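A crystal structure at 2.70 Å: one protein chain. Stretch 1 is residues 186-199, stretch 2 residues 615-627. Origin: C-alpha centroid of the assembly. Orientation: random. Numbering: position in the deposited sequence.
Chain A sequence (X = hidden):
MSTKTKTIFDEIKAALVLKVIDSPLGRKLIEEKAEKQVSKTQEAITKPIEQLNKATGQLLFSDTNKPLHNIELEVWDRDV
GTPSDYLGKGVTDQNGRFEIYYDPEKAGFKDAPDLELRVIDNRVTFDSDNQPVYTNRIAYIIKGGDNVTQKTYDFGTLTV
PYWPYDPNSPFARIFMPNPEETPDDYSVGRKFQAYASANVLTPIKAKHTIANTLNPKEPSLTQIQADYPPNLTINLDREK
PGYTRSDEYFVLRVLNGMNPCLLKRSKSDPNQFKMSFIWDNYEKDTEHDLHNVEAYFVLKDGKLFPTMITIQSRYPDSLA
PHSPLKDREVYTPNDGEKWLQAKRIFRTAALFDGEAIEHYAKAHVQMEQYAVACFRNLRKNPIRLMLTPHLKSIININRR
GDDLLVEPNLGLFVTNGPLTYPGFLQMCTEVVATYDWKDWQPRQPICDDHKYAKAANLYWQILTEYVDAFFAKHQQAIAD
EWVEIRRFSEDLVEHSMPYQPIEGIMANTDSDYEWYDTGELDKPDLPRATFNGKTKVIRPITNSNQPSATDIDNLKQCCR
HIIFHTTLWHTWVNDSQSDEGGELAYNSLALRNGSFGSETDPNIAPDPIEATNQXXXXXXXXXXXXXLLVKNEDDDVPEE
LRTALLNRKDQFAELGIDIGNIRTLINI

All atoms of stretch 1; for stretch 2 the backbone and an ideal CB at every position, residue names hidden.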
ATOM      1  N   TYR A 186      -4.981 -12.804  -2.357  1.00 45.28           N
ATOM      2  CA  TYR A 186      -4.484 -12.980  -0.992  1.00 48.63           C
ATOM      3  C   TYR A 186      -4.217 -14.454  -0.681  1.00 47.56           C
ATOM      4  O   TYR A 186      -4.660 -15.342  -1.407  1.00 45.76           O
ATOM      5  CB  TYR A 186      -5.483 -12.456   0.039  1.00 48.33           C
ATOM      6  CG  TYR A 186      -5.849 -10.994  -0.030  1.00 46.31           C
ATOM      7  CD1 TYR A 186      -4.888 -10.002   0.100  1.00 47.42           C
ATOM      8  CD2 TYR A 186      -7.173 -10.609  -0.159  1.00 47.26           C
ATOM      9  CE1 TYR A 186      -5.240  -8.661   0.067  1.00 47.12           C
ATOM     10  CE2 TYR A 186      -7.532  -9.280  -0.189  1.00 46.66           C
ATOM     11  CZ  TYR A 186      -6.568  -8.309  -0.075  1.00 48.83           C
ATOM     12  OH  TYR A 186      -6.951  -6.987  -0.111  1.00 50.63           O
ATOM     13  N   SER A 187      -3.502 -14.708   0.409  1.00 51.39           N
ATOM     14  CA  SER A 187      -3.426 -16.055   0.966  1.00 54.01           C
ATOM     15  C   SER A 187      -4.774 -16.365   1.603  1.00 57.37           C
ATOM     16  O   SER A 187      -5.493 -15.446   2.000  1.00 59.61           O
ATOM     17  CB  SER A 187      -2.307 -16.175   2.002  1.00 56.91           C
ATOM     18  OG  SER A 187      -1.241 -15.282   1.726  1.00 65.20           O
ATOM     19  N   VAL A 188      -5.122 -17.643   1.704  1.00 57.05           N
ATOM     20  CA  VAL A 188      -6.374 -18.024   2.354  1.00 60.29           C
ATOM     21  C   VAL A 188      -6.380 -17.591   3.820  1.00 56.44           C
ATOM     22  O   VAL A 188      -7.435 -17.308   4.391  1.00 51.23           O
ATOM     23  CB  VAL A 188      -6.623 -19.541   2.270  1.00 64.84           C
ATOM     24  CG1 VAL A 188      -7.196 -19.912   0.912  1.00 59.52           C
ATOM     25  CG2 VAL A 188      -5.343 -20.299   2.547  1.00 69.01           C
ATOM     26  N   GLY A 189      -5.194 -17.534   4.418  1.00 56.19           N
ATOM     27  CA  GLY A 189      -5.045 -17.080   5.787  1.00 57.87           C
ATOM     28  C   GLY A 189      -5.437 -15.624   5.950  1.00 57.16           C
ATOM     29  O   GLY A 189      -6.229 -15.283   6.825  1.00 59.00           O
ATOM     30  N   ARG A 190      -4.870 -14.772   5.101  1.00 54.31           N
ATOM     31  CA  ARG A 190      -5.188 -13.346   5.063  1.00 51.74           C
ATOM     32  C   ARG A 190      -6.697 -13.121   4.922  1.00 50.85           C
ATOM     33  O   ARG A 190      -7.294 -12.306   5.642  1.00 52.46           O
ATOM     34  CB  ARG A 190      -4.409 -12.685   3.915  1.00 51.81           C
ATOM     35  CG  ARG A 190      -4.914 -11.331   3.449  1.00 50.29           C
ATOM     36  CD  ARG A 190      -4.876 -10.290   4.555  1.00 48.38           C
ATOM     37  NE  ARG A 190      -5.410  -9.004   4.112  1.00 41.96           N
ATOM     38  CZ  ARG A 190      -6.684  -8.790   3.792  1.00 44.70           C
ATOM     39  NH1 ARG A 190      -7.079  -7.586   3.400  1.00 41.04           N
ATOM     40  NH2 ARG A 190      -7.571  -9.775   3.860  1.00 51.65           N
ATOM     41  N   LYS A 191      -7.311 -13.872   4.010  1.00 49.23           N
ATOM     42  CA  LYS A 191      -8.760 -13.847   3.824  1.00 45.07           C
ATOM     43  C   LYS A 191      -9.515 -14.227   5.102  1.00 43.54           C
ATOM     44  O   LYS A 191     -10.423 -13.514   5.536  1.00 43.78           O
ATOM     45  CB  LYS A 191      -9.166 -14.792   2.691  1.00 43.26           C
ATOM     46  CG  LYS A 191      -8.704 -14.370   1.309  1.00 44.33           C
ATOM     47  CD  LYS A 191      -9.546 -15.040   0.232  1.00 42.25           C
ATOM     48  CE  LYS A 191      -9.159 -14.572  -1.172  1.00 36.98           C
ATOM     49  NZ  LYS A 191     -10.083 -15.125  -2.222  1.00 35.12           N
ATOM     50  N   PHE A 192      -9.126 -15.351   5.699  1.00 42.62           N
ATOM     51  CA  PHE A 192      -9.780 -15.862   6.900  1.00 45.42           C
ATOM     52  C   PHE A 192      -9.699 -14.877   8.063  1.00 47.96           C
ATOM     53  O   PHE A 192     -10.696 -14.619   8.739  1.00 45.83           O
ATOM     54  CB  PHE A 192      -9.166 -17.199   7.309  1.00 46.78           C
ATOM     55  CG  PHE A 192      -9.552 -18.341   6.417  1.00 52.42           C
ATOM     56  CD1 PHE A 192     -10.619 -18.225   5.544  1.00 56.75           C
ATOM     57  CD2 PHE A 192      -8.851 -19.532   6.454  1.00 55.06           C
ATOM     58  CE1 PHE A 192     -10.978 -19.278   4.720  1.00 57.99           C
ATOM     59  CE2 PHE A 192      -9.206 -20.591   5.635  1.00 56.27           C
ATOM     60  CZ  PHE A 192     -10.272 -20.464   4.768  1.00 56.09           C
ATOM     61  N   GLN A 193      -8.509 -14.326   8.289  1.00 51.09           N
ATOM     62  CA  GLN A 193      -8.326 -13.310   9.319  1.00 52.38           C
ATOM     63  C   GLN A 193      -9.221 -12.106   9.048  1.00 51.32           C
ATOM     64  O   GLN A 193      -9.862 -11.574   9.964  1.00 51.33           O
ATOM     65  CB  GLN A 193      -6.866 -12.865   9.399  1.00 50.66           C
ATOM     66  CG  GLN A 193      -5.938 -13.894  10.000  1.00 55.73           C
ATOM     67  CD  GLN A 193      -4.723 -13.257  10.637  1.00 61.75           C
ATOM     68  OE1 GLN A 193      -4.676 -12.037  10.819  1.00 59.15           O
ATOM     69  NE2 GLN A 193      -3.728 -14.075  10.979  1.00 65.78           N
ATOM     70  N   ALA A 194      -9.273 -11.689   7.789  1.00 51.61           N
ATOM     71  CA  ALA A 194     -10.110 -10.551   7.429  1.00 58.76           C
ATOM     72  C   ALA A 194     -11.566 -10.797   7.806  1.00 56.18           C
ATOM     73  O   ALA A 194     -12.178 -10.002   8.528  1.00 50.78           O
ATOM     74  CB  ALA A 194      -9.993 -10.246   5.943  1.00 60.70           C
ATOM     75  N   TYR A 195     -12.111 -11.911   7.327  1.00 60.37           N
ATOM     76  CA  TYR A 195     -13.525 -12.205   7.517  1.00 61.58           C
ATOM     77  C   TYR A 195     -13.852 -12.456   8.984  1.00 58.78           C
ATOM     78  O   TYR A 195     -14.952 -12.151   9.442  1.00 58.42           O
ATOM     79  CB  TYR A 195     -13.935 -13.397   6.648  1.00 68.97           C
ATOM     80  CG  TYR A 195     -13.929 -13.060   5.172  1.00 76.59           C
ATOM     81  CD1 TYR A 195     -14.580 -11.921   4.704  1.00 79.83           C
ATOM     82  CD2 TYR A 195     -13.249 -13.852   4.253  1.00 78.10           C
ATOM     83  CE1 TYR A 195     -14.574 -11.590   3.360  1.00 82.48           C
ATOM     84  CE2 TYR A 195     -13.235 -13.529   2.901  1.00 80.79           C
ATOM     85  CZ  TYR A 195     -13.899 -12.394   2.460  1.00 82.31           C
ATOM     86  OH  TYR A 195     -13.891 -12.060   1.120  1.00 79.82           O
ATOM     87  N   ALA A 196     -12.887 -12.987   9.723  1.00 54.43           N
ATOM     88  CA  ALA A 196     -13.067 -13.218  11.149  1.00 51.32           C
ATOM     89  C   ALA A 196     -13.176 -11.894  11.896  1.00 52.57           C
ATOM     90  O   ALA A 196     -14.143 -11.657  12.637  1.00 54.12           O
ATOM     91  CB  ALA A 196     -11.922 -14.044  11.698  1.00 49.97           C
ATOM     92  N   SER A 197     -12.168 -11.045  11.699  1.00 56.37           N
ATOM     93  CA  SER A 197     -12.117  -9.722  12.316  1.00 55.36           C
ATOM     94  C   SER A 197     -13.391  -8.939  12.016  1.00 52.64           C
ATOM     95  O   SER A 197     -14.018  -8.353  12.913  1.00 53.19           O
ATOM     96  CB  SER A 197     -10.888  -8.954  11.819  1.00 56.67           C
ATOM     97  OG  SER A 197     -10.597  -7.845  12.650  1.00 60.95           O
ATOM     98  N   ALA A 198     -13.775  -8.952  10.745  1.00 51.10           N
ATOM     99  CA  ALA A 198     -14.981  -8.267  10.314  1.00 55.31           C
ATOM    100  C   ALA A 198     -16.216  -8.871  10.979  1.00 60.57           C
ATOM    101  O   ALA A 198     -17.131  -8.148  11.352  1.00 62.80           O
ATOM    102  CB  ALA A 198     -15.110  -8.312   8.792  1.00 50.89           C
ATOM    103  N   ASN A 199     -16.242 -10.191  11.139  1.00 67.19           N
ATOM    104  CA  ASN A 199     -17.399 -10.832  11.761  1.00 70.31           C
ATOM    105  C   ASN A 199     -17.537 -10.456  13.236  1.00 67.04           C
ATOM    106  O   ASN A 199     -18.647 -10.358  13.755  1.00 67.87           O
ATOM    107  CB  ASN A 199     -17.326 -12.352  11.611  1.00 69.81           C
ATOM    108  CG  ASN A 199     -18.699 -13.000  11.589  1.00 68.74           C
ATOM    109  OD1 ASN A 199     -19.723 -12.315  11.546  1.00 70.64           O
ATOM    110  ND2 ASN A 199     -18.728 -14.323  11.609  1.00 67.60           N
ATOM    111  N   UNK A 615     -13.966   4.250  14.496  1.00 48.93           N
ATOM    112  CA  UNK A 615     -13.431   3.209  15.369  1.00 48.85           C
ATOM    113  C   UNK A 615     -13.456   1.836  14.687  1.00 47.68           C
ATOM    114  O   UNK A 615     -12.490   1.067  14.767  1.00 50.76           O
ATOM    115  CB  UNK A 615     -14.225   3.160  16.676  1.00 48.85           C
ATOM    116  N   UNK A 616     -14.555   1.548  14.000  1.00 42.59           N
ATOM    117  CA  UNK A 616     -14.708   0.290  13.279  1.00 46.80           C
ATOM    118  C   UNK A 616     -13.578   0.063  12.282  1.00 50.13           C
ATOM    119  O   UNK A 616     -12.888  -0.956  12.337  1.00 54.75           O
ATOM    120  CB  UNK A 616     -16.054   0.262  12.553  1.00 46.80           C
ATOM    121  N   UNK A 617     -13.388   1.023  11.382  1.00 50.51           N
ATOM    122  CA  UNK A 617     -12.382   0.899  10.339  1.00 49.59           C
ATOM    123  C   UNK A 617     -10.983   0.792  10.924  1.00 49.34           C
ATOM    124  O   UNK A 617     -10.197  -0.043  10.481  1.00 51.62           O
ATOM    125  CB  UNK A 617     -12.460   2.091   9.383  1.00 49.59           C
ATOM    126  N   UNK A 618     -10.660   1.621  11.914  1.00 48.94           N
ATOM    127  CA  UNK A 618      -9.313   1.555  12.485  1.00 51.41           C
ATOM    128  C   UNK A 618      -9.048   0.184  13.110  1.00 61.35           C
ATOM    129  O   UNK A 618      -8.005  -0.446  12.859  1.00 65.01           O
ATOM    130  CB  UNK A 618      -9.124   2.655  13.532  1.00 51.41           C
ATOM    131  N   UNK A 619     -10.013  -0.280  13.902  1.00 62.87           N
ATOM    132  CA  UNK A 619      -9.911  -1.561  14.599  1.00 60.48           C
ATOM    133  C   UNK A 619      -9.815  -2.741  13.635  1.00 66.77           C
ATOM    134  O   UNK A 619      -9.099  -3.711  13.894  1.00 73.23           O
ATOM    135  CB  UNK A 619     -11.116  -1.749  15.524  1.00 60.48           C
ATOM    136  N   UNK A 620     -10.541  -2.653  12.526  1.00 64.80           N
ATOM    137  CA  UNK A 620     -10.480  -3.677  11.488  1.00 64.77           C
ATOM    138  C   UNK A 620      -9.117  -3.678  10.803  1.00 69.51           C
ATOM    139  O   UNK A 620      -8.454  -4.714  10.718  1.00 70.96           O
ATOM    140  CB  UNK A 620     -11.589  -3.458  10.457  1.00 64.77           C
ATOM    141  N   UNK A 621      -8.703  -2.507  10.327  1.00 69.93           N
ATOM    142  CA  UNK A 621      -7.476  -2.371   9.551  1.00 70.08           C
ATOM    143  C   UNK A 621      -6.234  -2.778  10.337  1.00 72.65           C
ATOM    144  O   UNK A 621      -5.309  -3.362   9.772  1.00 72.78           O
ATOM    145  CB  UNK A 621      -7.326  -0.927   9.067  1.00 70.08           C
ATOM    146  N   UNK A 622      -6.191  -2.472  11.630  1.00 81.71           N
ATOM    147  CA  UNK A 622      -5.037  -2.902  12.410  1.00 88.19           C
ATOM    148  C   UNK A 622      -5.257  -4.289  13.031  1.00 85.65           C
ATOM    149  O   UNK A 622      -4.308  -4.931  13.480  1.00 90.28           O
ATOM    150  CB  UNK A 622      -4.737  -1.878  13.506  1.00 88.19           C
ATOM    151  N   UNK A 623      -6.507  -4.752  13.035  1.00 79.55           N
ATOM    152  CA  UNK A 623      -6.847  -6.044  13.609  1.00 77.51           C
ATOM    153  C   UNK A 623      -6.518  -7.227  12.712  1.00 70.89           C
ATOM    154  O   UNK A 623      -6.333  -8.347  13.191  1.00 69.24           O
ATOM    155  CB  UNK A 623      -8.338  -6.072  13.949  1.00 77.51           C
ATOM    156  N   UNK A 624      -6.461  -6.980  11.408  1.00 64.12           N
ATOM    157  CA  UNK A 624      -6.073  -8.002  10.440  1.00 57.70           C
ATOM    158  C   UNK A 624      -4.559  -7.980  10.250  1.00 57.46           C
ATOM    159  O   UNK A 624      -4.012  -7.022   9.698  1.00 61.82           O
ATOM    160  CB  UNK A 624      -6.787  -7.786   9.104  1.00 57.70           C
ATOM    161  N   UNK A 625      -3.882  -9.032  10.701  1.00 55.32           N
ATOM    162  CA  UNK A 625      -2.426  -9.023  10.726  1.00 57.57           C
ATOM    163  C   UNK A 625      -1.809 -10.308  10.181  1.00 57.04           C
ATOM    164  O   UNK A 625      -1.205 -11.076  10.924  1.00 66.34           O
ATOM    165  CB  UNK A 625      -1.939  -8.790  12.157  1.00 57.57           C
ATOM    166  N   UNK A 626      -1.955 -10.529   8.879  1.00 50.85           N
ATOM    167  CA  UNK A 626      -1.351 -11.680   8.216  1.00 47.78           C
ATOM    168  C   UNK A 626      -0.224 -11.232   7.283  1.00 54.64           C
ATOM    169  O   UNK A 626      -0.393 -10.311   6.479  1.00 58.29           O
ATOM    170  CB  UNK A 626      -2.409 -12.463   7.436  1.00 47.78           C
ATOM    171  N   UNK A 627       0.924 -11.895   7.387  1.00 51.09           N
ATOM    172  CA  UNK A 627       2.073 -11.563   6.563  1.00 46.54           C
ATOM    173  C   UNK A 627       3.130 -10.784   7.321  1.00 47.34           C
ATOM    174  O   UNK A 627       3.214  -9.557   7.216  1.00 45.47           O
ATOM    175  CB  UNK A 627       1.623 -10.762   5.340  1.00 46.54           C
TER

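From 615 the chain is helical, and this helix runs at 151° to helix 188-199, with the axes 9.6 Å apart at their closest. At 615, 617 and 618 stretch 1 has nothing in reach and sets no preference; they are Val 615, Ile 617 and Phe 618. At 616 the CB is sideways with no neighbour nearby; small residues would do, and a long one could reach Ala 198. It is Tyr 616, whose OH comes 4.4 Å from Ala 198 CB. Position 619 is sideways, also without a neighbour. It is Ser 619, whose OG bonds back to Val 615 O at 2.5 Å.

At 620 the CB is sideways, 5.0 Å from Ser 197 OG. A modest aliphatic or a small polar residue would suit. Val 620 is found. Positions 621 and 622 point away, and many residues would do; they are Leu 621 and Asn 622.

At 623 a CB would point toward stretch 1. It would lie 3.2 Å from Ser 197 OG, which is tight, and 2.5 Å from Ser 619 O, a clash. Glycine fits best, and Gly 623 is present.

At 624 the CB is sideways, 4.6 Å from Ala 194 CA. The small Ala 194 and the CB of Ser 197 leave room for an aliphatic chain, so leucine, isoleucine or methionine would suit. Ile 624 fills it. Its CD1 packs 3.8 Å from Ala 194 CB, its CG1 lies 3.8 Å from Ser 197 CB, and its CG2 sits over one face of the Arg 190 guanidinium.

At 625 the CB points away, so a long polar or charged chain, among others, would suit. The backbone N of 625 donates to Gln 193 OE1 at 3.1 Å, which any residue but proline allows. The residue is Lys 625, with an extended chain whose NZ is hydrogen-bonded elsewhere in the structure.

At 626 the CB points toward stretch 1, 3.8 Å from Arg 190 CA. Gly 189 has no side chain, so a flat, large residue can lie there; phenylalanine, tyrosine or perhaps tryptophan would suit. Tyr 626 has the largest area covered. Its ring has Arg 190 N and Gly 189 C over one face, and CE1 is 3.6 Å from Gly 189 CA. Its CE2 is 3.3 Å from Ser 187 OG.

At 627 (phi 103°, psi 80°) a CB would jam against the preceding carbonyl O. Glycine is expected, and Gly 627 is found.

Stretch 2, residues 615-627: VYIFSVLNGIKYG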
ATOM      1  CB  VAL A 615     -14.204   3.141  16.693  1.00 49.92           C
ATOM      2  CG1 VAL A 615     -13.545   2.143  17.641  1.00 46.08           C
ATOM      3  CG2 VAL A 615     -14.273   4.525  17.325  1.00 49.96           C
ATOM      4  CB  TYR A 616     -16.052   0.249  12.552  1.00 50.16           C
ATOM      5  CG  TYR A 616     -16.221  -0.939  11.634  1.00 53.66           C
ATOM      6  CD1 TYR A 616     -16.451  -2.207  12.144  1.00 54.86           C
ATOM      7  CD2 TYR A 616     -16.160  -0.788  10.252  1.00 55.29           C
ATOM      8  CE1 TYR A 616     -16.605  -3.291  11.308  1.00 57.46           C
ATOM      9  CE2 TYR A 616     -16.319  -1.868   9.407  1.00 53.84           C
ATOM     10  CZ  TYR A 616     -16.539  -3.118   9.941  1.00 56.99           C
ATOM     11  OH  TYR A 616     -16.696  -4.206   9.115  1.00 58.42           O
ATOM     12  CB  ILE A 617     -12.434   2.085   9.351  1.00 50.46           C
ATOM     13  CG1 ILE A 617     -13.694   2.004   8.493  1.00 51.33           C
ATOM     14  CG2 ILE A 617     -11.214   2.083   8.438  1.00 44.57           C
ATOM     15  CD1 ILE A 617     -13.758   0.754   7.644  1.00 51.33           C
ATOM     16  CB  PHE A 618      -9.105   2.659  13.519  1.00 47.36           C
ATOM     17  CG  PHE A 618      -8.966   4.022  12.923  1.00 46.46           C
ATOM     18  CD1 PHE A 618      -8.562   4.179  11.608  1.00 49.08           C
ATOM     19  CD2 PHE A 618      -9.237   5.149  13.673  1.00 48.98           C
ATOM     20  CE1 PHE A 618      -8.436   5.436  11.050  1.00 46.91           C
ATOM     21  CE2 PHE A 618      -9.109   6.413  13.122  1.00 49.18           C
ATOM     22  CZ  PHE A 618      -8.709   6.556  11.808  1.00 45.72           C
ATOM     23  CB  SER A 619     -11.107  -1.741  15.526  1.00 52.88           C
ATOM     24  OG  SER A 619     -11.334  -0.559  16.276  1.00 49.31           O
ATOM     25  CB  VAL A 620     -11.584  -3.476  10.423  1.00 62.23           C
ATOM     26  CG1 VAL A 620     -11.204  -4.156   9.108  1.00 61.68           C
ATOM     27  CG2 VAL A 620     -12.922  -3.989  10.934  1.00 61.50           C
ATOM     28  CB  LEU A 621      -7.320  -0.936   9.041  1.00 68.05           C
ATOM     29  CG  LEU A 621      -8.260  -0.490   7.916  1.00 63.65           C
ATOM     30  CD1 LEU A 621      -7.834   0.868   7.363  1.00 62.45           C
ATOM     31  CD2 LEU A 621      -8.322  -1.537   6.810  1.00 57.59           C
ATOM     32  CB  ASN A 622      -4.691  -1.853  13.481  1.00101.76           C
ATOM     33  CG  ASN A 622      -5.094  -2.279  14.893  1.00117.67           C
ATOM     34  OD1 ASN A 622      -6.244  -2.648  15.154  1.00124.41           O
ATOM     35  ND2 ASN A 622      -4.137  -2.218  15.815  1.00120.13           N
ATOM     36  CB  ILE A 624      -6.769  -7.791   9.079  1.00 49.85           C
ATOM     37  CG1 ILE A 624      -8.288  -7.772   9.249  1.00 48.30           C
ATOM     38  CG2 ILE A 624      -6.364  -8.875   8.098  1.00 46.07           C
ATOM     39  CD1 ILE A 624      -9.026  -7.228   8.052  1.00 44.81           C
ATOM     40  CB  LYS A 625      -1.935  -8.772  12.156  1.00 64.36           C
ATOM     41  CG  LYS A 625      -0.523  -8.215  12.244  1.00 69.73           C
ATOM     42  CD  LYS A 625      -0.297  -7.509  13.568  1.00 74.51           C
ATOM     43  CE  LYS A 625       0.982  -6.689  13.541  1.00 78.72           C
ATOM     44  NZ  LYS A 625       1.074  -5.787  14.723  1.00 80.63           N
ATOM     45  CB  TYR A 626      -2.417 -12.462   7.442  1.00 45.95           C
ATOM     46  CG  TYR A 626      -1.929 -13.724   6.763  1.00 49.56           C
ATOM     47  CD1 TYR A 626      -2.151 -14.969   7.331  1.00 47.42           C
ATOM     48  CD2 TYR A 626      -1.264 -13.673   5.540  1.00 54.40           C
ATOM     49  CE1 TYR A 626      -1.716 -16.127   6.714  1.00 48.11           C
ATOM     50  CE2 TYR A 626      -0.821 -14.828   4.918  1.00 55.11           C
ATOM     51  CZ  TYR A 626      -1.053 -16.053   5.514  1.00 54.34           C
ATOM     52  OH  TYR A 626      -0.624 -17.207   4.905  1.00 57.54           O
TER
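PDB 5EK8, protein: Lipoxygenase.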